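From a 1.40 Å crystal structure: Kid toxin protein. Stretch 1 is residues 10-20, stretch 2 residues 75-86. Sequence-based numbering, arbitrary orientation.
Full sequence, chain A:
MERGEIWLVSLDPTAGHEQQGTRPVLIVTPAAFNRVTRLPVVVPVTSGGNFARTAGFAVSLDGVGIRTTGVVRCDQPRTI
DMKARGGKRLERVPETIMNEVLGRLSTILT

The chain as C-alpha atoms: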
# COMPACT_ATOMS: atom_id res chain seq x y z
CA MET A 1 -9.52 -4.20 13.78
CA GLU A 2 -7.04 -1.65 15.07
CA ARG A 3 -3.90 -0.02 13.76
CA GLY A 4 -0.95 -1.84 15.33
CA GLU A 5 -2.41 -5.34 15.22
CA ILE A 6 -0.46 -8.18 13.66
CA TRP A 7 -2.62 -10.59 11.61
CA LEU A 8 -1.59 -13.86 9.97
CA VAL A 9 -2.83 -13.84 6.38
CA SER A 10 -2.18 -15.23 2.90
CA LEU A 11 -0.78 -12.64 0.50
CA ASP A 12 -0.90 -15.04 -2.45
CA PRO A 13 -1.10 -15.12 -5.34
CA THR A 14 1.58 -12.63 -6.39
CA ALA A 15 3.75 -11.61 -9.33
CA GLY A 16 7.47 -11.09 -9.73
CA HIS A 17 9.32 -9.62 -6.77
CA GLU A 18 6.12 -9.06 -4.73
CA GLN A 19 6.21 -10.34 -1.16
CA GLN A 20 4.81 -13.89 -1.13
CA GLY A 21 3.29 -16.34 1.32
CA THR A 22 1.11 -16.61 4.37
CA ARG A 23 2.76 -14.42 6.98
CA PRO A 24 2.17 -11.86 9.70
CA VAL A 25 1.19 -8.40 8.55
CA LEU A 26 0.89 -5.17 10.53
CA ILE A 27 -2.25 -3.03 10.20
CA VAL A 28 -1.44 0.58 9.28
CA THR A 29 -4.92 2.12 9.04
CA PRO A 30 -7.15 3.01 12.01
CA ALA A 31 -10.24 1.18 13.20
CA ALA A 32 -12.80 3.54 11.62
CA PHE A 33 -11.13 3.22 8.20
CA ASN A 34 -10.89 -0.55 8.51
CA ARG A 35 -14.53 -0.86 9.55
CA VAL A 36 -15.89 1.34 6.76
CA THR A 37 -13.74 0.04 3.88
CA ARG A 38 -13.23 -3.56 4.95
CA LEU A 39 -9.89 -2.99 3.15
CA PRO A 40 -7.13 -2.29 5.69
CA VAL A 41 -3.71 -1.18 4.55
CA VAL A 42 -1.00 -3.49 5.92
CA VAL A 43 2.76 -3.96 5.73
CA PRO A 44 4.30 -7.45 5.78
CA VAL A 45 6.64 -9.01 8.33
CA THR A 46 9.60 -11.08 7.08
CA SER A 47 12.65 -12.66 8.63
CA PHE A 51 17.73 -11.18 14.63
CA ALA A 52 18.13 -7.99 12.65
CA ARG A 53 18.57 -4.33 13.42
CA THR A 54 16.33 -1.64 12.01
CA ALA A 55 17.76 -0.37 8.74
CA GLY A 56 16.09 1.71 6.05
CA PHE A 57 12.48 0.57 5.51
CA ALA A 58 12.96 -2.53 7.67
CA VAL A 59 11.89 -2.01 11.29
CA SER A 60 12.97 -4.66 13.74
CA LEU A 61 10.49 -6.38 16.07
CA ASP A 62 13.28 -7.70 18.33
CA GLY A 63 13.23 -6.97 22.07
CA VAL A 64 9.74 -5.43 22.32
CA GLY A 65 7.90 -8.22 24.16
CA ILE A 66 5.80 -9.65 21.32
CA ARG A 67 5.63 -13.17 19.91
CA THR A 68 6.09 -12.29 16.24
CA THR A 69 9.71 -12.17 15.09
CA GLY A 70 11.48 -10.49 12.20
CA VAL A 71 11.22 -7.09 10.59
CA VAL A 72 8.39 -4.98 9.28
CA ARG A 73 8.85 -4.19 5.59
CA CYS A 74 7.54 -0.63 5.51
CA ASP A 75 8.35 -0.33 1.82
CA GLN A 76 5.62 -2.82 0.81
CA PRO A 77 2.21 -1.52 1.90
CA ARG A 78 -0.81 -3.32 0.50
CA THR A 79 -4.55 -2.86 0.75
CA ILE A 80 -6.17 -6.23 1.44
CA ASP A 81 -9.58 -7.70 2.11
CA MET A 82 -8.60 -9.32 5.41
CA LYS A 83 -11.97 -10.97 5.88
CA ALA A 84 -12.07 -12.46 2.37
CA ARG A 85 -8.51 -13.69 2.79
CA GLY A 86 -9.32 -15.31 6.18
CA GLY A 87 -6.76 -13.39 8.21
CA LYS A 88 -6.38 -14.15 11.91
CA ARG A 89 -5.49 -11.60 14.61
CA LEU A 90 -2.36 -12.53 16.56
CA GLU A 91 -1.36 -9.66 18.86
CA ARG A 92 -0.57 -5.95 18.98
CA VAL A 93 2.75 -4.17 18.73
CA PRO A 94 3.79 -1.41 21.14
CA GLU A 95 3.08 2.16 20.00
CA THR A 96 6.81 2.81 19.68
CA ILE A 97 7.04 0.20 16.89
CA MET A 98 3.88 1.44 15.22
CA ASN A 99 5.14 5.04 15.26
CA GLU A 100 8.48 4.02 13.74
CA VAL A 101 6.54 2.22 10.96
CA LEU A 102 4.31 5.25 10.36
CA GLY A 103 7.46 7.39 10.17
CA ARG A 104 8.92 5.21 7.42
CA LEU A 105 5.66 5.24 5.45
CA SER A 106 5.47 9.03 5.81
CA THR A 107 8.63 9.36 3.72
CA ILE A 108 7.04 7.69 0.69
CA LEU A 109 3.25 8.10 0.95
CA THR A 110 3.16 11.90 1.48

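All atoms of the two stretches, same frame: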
# COMPACT_ATOMS: atom_id res chain seq x y z
N SER A 10 -2.75 -14.91 4.21
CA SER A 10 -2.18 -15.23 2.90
C SER A 10 -2.15 -14.01 2.00
O SER A 10 -3.17 -13.36 1.79
CB SER A 10 -2.99 -16.32 2.21
OG SER A 10 -2.42 -16.59 0.93
N LEU A 11 -0.97 -13.72 1.47
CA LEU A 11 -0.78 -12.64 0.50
C LEU A 11 -0.79 -13.14 -0.94
O LEU A 11 -0.68 -12.35 -1.87
CB LEU A 11 0.56 -11.96 0.77
CG LEU A 11 0.70 -11.25 2.12
CD1 LEU A 11 2.10 -10.68 2.31
CD2 LEU A 11 -0.35 -10.16 2.24
N ASP A 12 -0.95 -14.44 -1.12
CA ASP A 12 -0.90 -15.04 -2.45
C ASP A 12 -2.26 -14.91 -3.15
O ASP A 12 -3.28 -14.72 -2.50
CB ASP A 12 -0.51 -16.52 -2.35
CG ASP A 12 0.90 -16.72 -1.81
OD1 ASP A 12 1.83 -15.96 -2.14
OD2 ASP A 12 1.17 -17.66 -1.02
N PRO A 13 -2.28 -14.98 -4.49
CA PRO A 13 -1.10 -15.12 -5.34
C PRO A 13 -0.45 -13.79 -5.66
O PRO A 13 -1.08 -12.74 -5.53
CB PRO A 13 -1.67 -15.70 -6.65
CG PRO A 13 -3.12 -15.48 -6.61
CD PRO A 13 -3.53 -14.99 -5.26
N THR A 14 0.80 -13.84 -6.11
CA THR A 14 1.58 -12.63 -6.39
C THR A 14 2.35 -12.77 -7.69
O THR A 14 2.40 -13.86 -8.29
CB THR A 14 2.61 -12.38 -5.29
OG1 THR A 14 3.57 -13.44 -5.28
CG2 THR A 14 1.97 -12.39 -3.90
N ALA A 15 2.94 -11.67 -8.12
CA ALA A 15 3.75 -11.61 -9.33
C ALA A 15 5.14 -11.09 -9.05
O ALA A 15 5.33 -10.25 -8.18
CB ALA A 15 3.08 -10.72 -10.35
N GLY A 16 6.12 -11.61 -9.78
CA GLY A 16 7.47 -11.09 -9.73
C GLY A 16 8.07 -11.01 -8.35
O GLY A 16 8.02 -11.97 -7.58
N HIS A 17 8.62 -9.84 -8.03
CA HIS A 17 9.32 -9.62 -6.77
C HIS A 17 8.39 -9.35 -5.58
O HIS A 17 8.85 -9.13 -4.47
CB HIS A 17 10.27 -8.41 -6.87
CG HIS A 17 11.38 -8.55 -7.88
ND1 HIS A 17 11.28 -8.06 -9.16
CD2 HIS A 17 12.63 -9.05 -7.76
CE1 HIS A 17 12.41 -8.29 -9.80
NE2 HIS A 17 13.25 -8.89 -8.98
N GLU A 18 7.07 -9.35 -5.80
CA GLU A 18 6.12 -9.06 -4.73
C GLU A 18 6.26 -10.03 -3.56
O GLU A 18 6.52 -11.21 -3.76
CB GLU A 18 4.69 -9.11 -5.28
CG GLU A 18 4.38 -7.95 -6.22
CD GLU A 18 3.20 -8.18 -7.14
OE1 GLU A 18 2.40 -9.12 -6.91
OE2 GLU A 18 3.06 -7.42 -8.12
N GLN A 19 6.12 -9.52 -2.35
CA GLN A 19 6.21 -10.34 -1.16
C GLN A 19 5.18 -11.47 -1.23
O GLN A 19 4.00 -11.22 -1.47
CB GLN A 19 5.98 -9.49 0.09
CG GLN A 19 6.26 -10.24 1.38
CD GLN A 19 7.72 -10.63 1.53
OE1 GLN A 19 8.05 -11.80 1.69
NE2 GLN A 19 8.61 -9.64 1.46
N GLN A 20 5.65 -12.70 -1.02
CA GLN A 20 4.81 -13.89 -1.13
C GLN A 20 4.47 -14.51 0.22
O GLN A 20 5.03 -14.13 1.25
CB GLN A 20 5.52 -14.98 -1.94
CG GLN A 20 6.22 -14.53 -3.21
CD GLN A 20 6.79 -15.68 -4.03
OE1 GLN A 20 6.99 -15.56 -5.24
NE2 GLN A 20 7.06 -16.80 -3.36
N ASP A 75 8.35 -0.67 3.23
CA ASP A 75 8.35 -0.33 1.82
C ASP A 75 7.33 -1.11 0.99
O ASP A 75 7.22 -0.85 -0.20
CB ASP A 75 9.75 -0.50 1.20
CG ASP A 75 10.39 -1.84 1.50
OD1 ASP A 75 9.99 -2.55 2.44
OD2 ASP A 75 11.37 -2.25 0.83
N GLN A 76 6.57 -2.02 1.60
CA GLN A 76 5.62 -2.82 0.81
C GLN A 76 4.19 -2.77 1.34
O GLN A 76 3.58 -3.81 1.59
CB GLN A 76 6.09 -4.28 0.70
CG GLN A 76 7.41 -4.47 -0.08
CD GLN A 76 7.61 -5.87 -0.74
OE1 GLN A 76 8.71 -6.43 -0.63
NE2 GLN A 76 6.60 -6.39 -1.46
N PRO A 77 3.61 -1.59 1.46
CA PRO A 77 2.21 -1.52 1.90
C PRO A 77 1.27 -2.14 0.87
O PRO A 77 1.50 -2.05 -0.34
CB PRO A 77 1.97 -0.03 2.03
CG PRO A 77 2.92 0.58 1.05
CD PRO A 77 4.16 -0.24 1.19
N ARG A 78 0.18 -2.72 1.36
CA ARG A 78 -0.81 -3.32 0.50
C ARG A 78 -2.18 -3.23 1.14
O ARG A 78 -2.33 -3.49 2.33
CB ARG A 78 -0.47 -4.78 0.33
CG ARG A 78 -1.21 -5.47 -0.67
CD ARG A 78 -0.49 -6.71 -1.12
NE ARG A 78 -1.48 -7.54 -1.72
CZ ARG A 78 -1.36 -8.82 -1.94
NH1 ARG A 78 -0.23 -9.47 -1.67
NH2 ARG A 78 -2.38 -9.44 -2.48
N THR A 79 -3.17 -2.88 0.33
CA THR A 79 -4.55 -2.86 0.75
C THR A 79 -5.11 -4.26 0.53
O THR A 79 -5.03 -4.78 -0.58
CB THR A 79 -5.31 -1.84 -0.10
OG1 THR A 79 -4.78 -0.53 0.15
CG2 THR A 79 -6.77 -1.79 0.28
N ILE A 80 -5.64 -4.88 1.58
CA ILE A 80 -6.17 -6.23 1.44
C ILE A 80 -7.54 -6.39 2.08
O ILE A 80 -7.89 -5.71 3.04
CB ILE A 80 -5.18 -7.31 2.02
CG1 ILE A 80 -4.94 -7.10 3.52
CG2 ILE A 80 -3.86 -7.30 1.24
CD1 ILE A 80 -4.21 -8.27 4.18
N ASP A 81 -8.30 -7.33 1.53
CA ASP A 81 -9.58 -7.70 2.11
C ASP A 81 -9.25 -8.80 3.11
O ASP A 81 -9.17 -9.97 2.77
CB ASP A 81 -10.52 -8.20 1.02
CG ASP A 81 -11.92 -8.43 1.52
OD1 ASP A 81 -12.09 -8.71 2.73
OD2 ASP A 81 -12.90 -8.35 0.75
N MET A 82 -9.01 -8.39 4.35
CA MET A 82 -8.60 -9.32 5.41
C MET A 82 -9.62 -10.41 5.65
O MET A 82 -9.25 -11.57 5.84
CB MET A 82 -8.34 -8.56 6.71
CG MET A 82 -7.67 -9.40 7.79
SD MET A 82 -5.88 -9.72 7.52
CE MET A 82 -5.16 -8.06 8.12
N LYS A 83 -10.89 -10.03 5.65
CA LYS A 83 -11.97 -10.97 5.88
C LYS A 83 -12.04 -12.00 4.74
O LYS A 83 -12.05 -13.20 4.99
CB LYS A 83 -13.28 -10.23 6.02
N ALA A 84 -12.02 -11.53 3.50
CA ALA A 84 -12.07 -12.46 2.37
C ALA A 84 -10.87 -13.39 2.38
O ALA A 84 -10.98 -14.57 2.04
CB ALA A 84 -12.14 -11.72 1.05
N ARG A 85 -9.71 -12.88 2.77
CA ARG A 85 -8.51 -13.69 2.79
C ARG A 85 -8.43 -14.63 4.02
O ARG A 85 -7.55 -15.46 4.07
CB ARG A 85 -7.27 -12.81 2.74
CG ARG A 85 -7.00 -12.20 1.37
CD ARG A 85 -5.77 -11.28 1.29
NE ARG A 85 -5.62 -10.79 -0.07
CZ ARG A 85 -4.96 -11.40 -1.04
NH1 ARG A 85 -4.28 -12.52 -0.81
NH2 ARG A 85 -4.97 -10.90 -2.26
N GLY A 86 -9.32 -14.47 4.99
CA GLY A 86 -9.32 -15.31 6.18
C GLY A 86 -8.19 -15.02 7.16
O GLY A 86 -7.67 -15.92 7.83
O HOH W 1 -5.15 -16.29 5.18
O HOH W 2 -3.53 -11.69 -4.60
O HOH W 3 2.68 -8.99 -2.13

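The contact is built mainly from two arginine side chains of the second stretch and the backbone carbonyls of the first, an irregular segment whose peptide oxygens are not all used up by regular secondary structure. Direct hydrogen bonds come first. Arg85 NH1 donates to Ser10 O and to Asp12 O, each at 2.9 Å and each with an N-H...O angle of 148°, so one terminal nitrogen spends its two hydrogens on carbonyls two residues apart. Both oxygens lie near the plane of the guanidinium, at its edge, where its N-H bonds point. Arg78 takes the carbonyl between them: NH1 donates to Leu11 O at 2.9 Å and 159°, while NH2 adds a weak bond to Leu11 O at 3.4 Å. Arginine suits both places because it combines reach with several in-plane donors. Arg78 is extended, with chi1 to chi3 all t; Arg85 leaves the backbone with chi1 m, then runs straight through chi2 and chi3.

The two guanidinium groups also meet. Arg78 NH2 and Arg85 NH2 are 3.0 Å apart, but both are donors and no hydrogen bond joins them; the carbonyl oxygens around them offer partial negative charge to this crowded pair.

Waters extend the polar network. Water 1 accepts from Ser10 N at 2.9 Å and donates to Arg85 O at 2.8 Å, so these two residues are linked through both direct and bridged bonds. Water 2 donates to Pro13 O at 2.8 Å and accepts from Arg85 NH2 at 2.9 Å, carrying the contact past the cis peptide bond that precedes Pro13. Water 3 donates to Gln19 O at 2.7 Å and accepts a weak bond from Arg78 NH1 at 3.0 Å.

Packing supplies the remainder. The buried Leu11 places CB 3.6 Å from Arg78 NH1, an aliphatic contact beside the hydrogen bond to its own carbonyl; the rest of the side chain leads off from the guanidinium groups. Farther along, the side chains of Gln19 and Gln76 both set out toward the opposite stretch, and Gln76 has 60 Å² covered there.

Each stretch also has bonds of its own. Ala15 to Glu18 form a type II' turn, in which Gly16 takes a positive phi that glycine readily accepts; Glu18 OE1 receives Ala15 N at 2.9 Å. In the second stretch, Asp81 OD1 caps the short helix by accepting from Ala84 N at 2.9 Å, and Gly86, with positive phi, ends it in a Schellman motif just after Arg85.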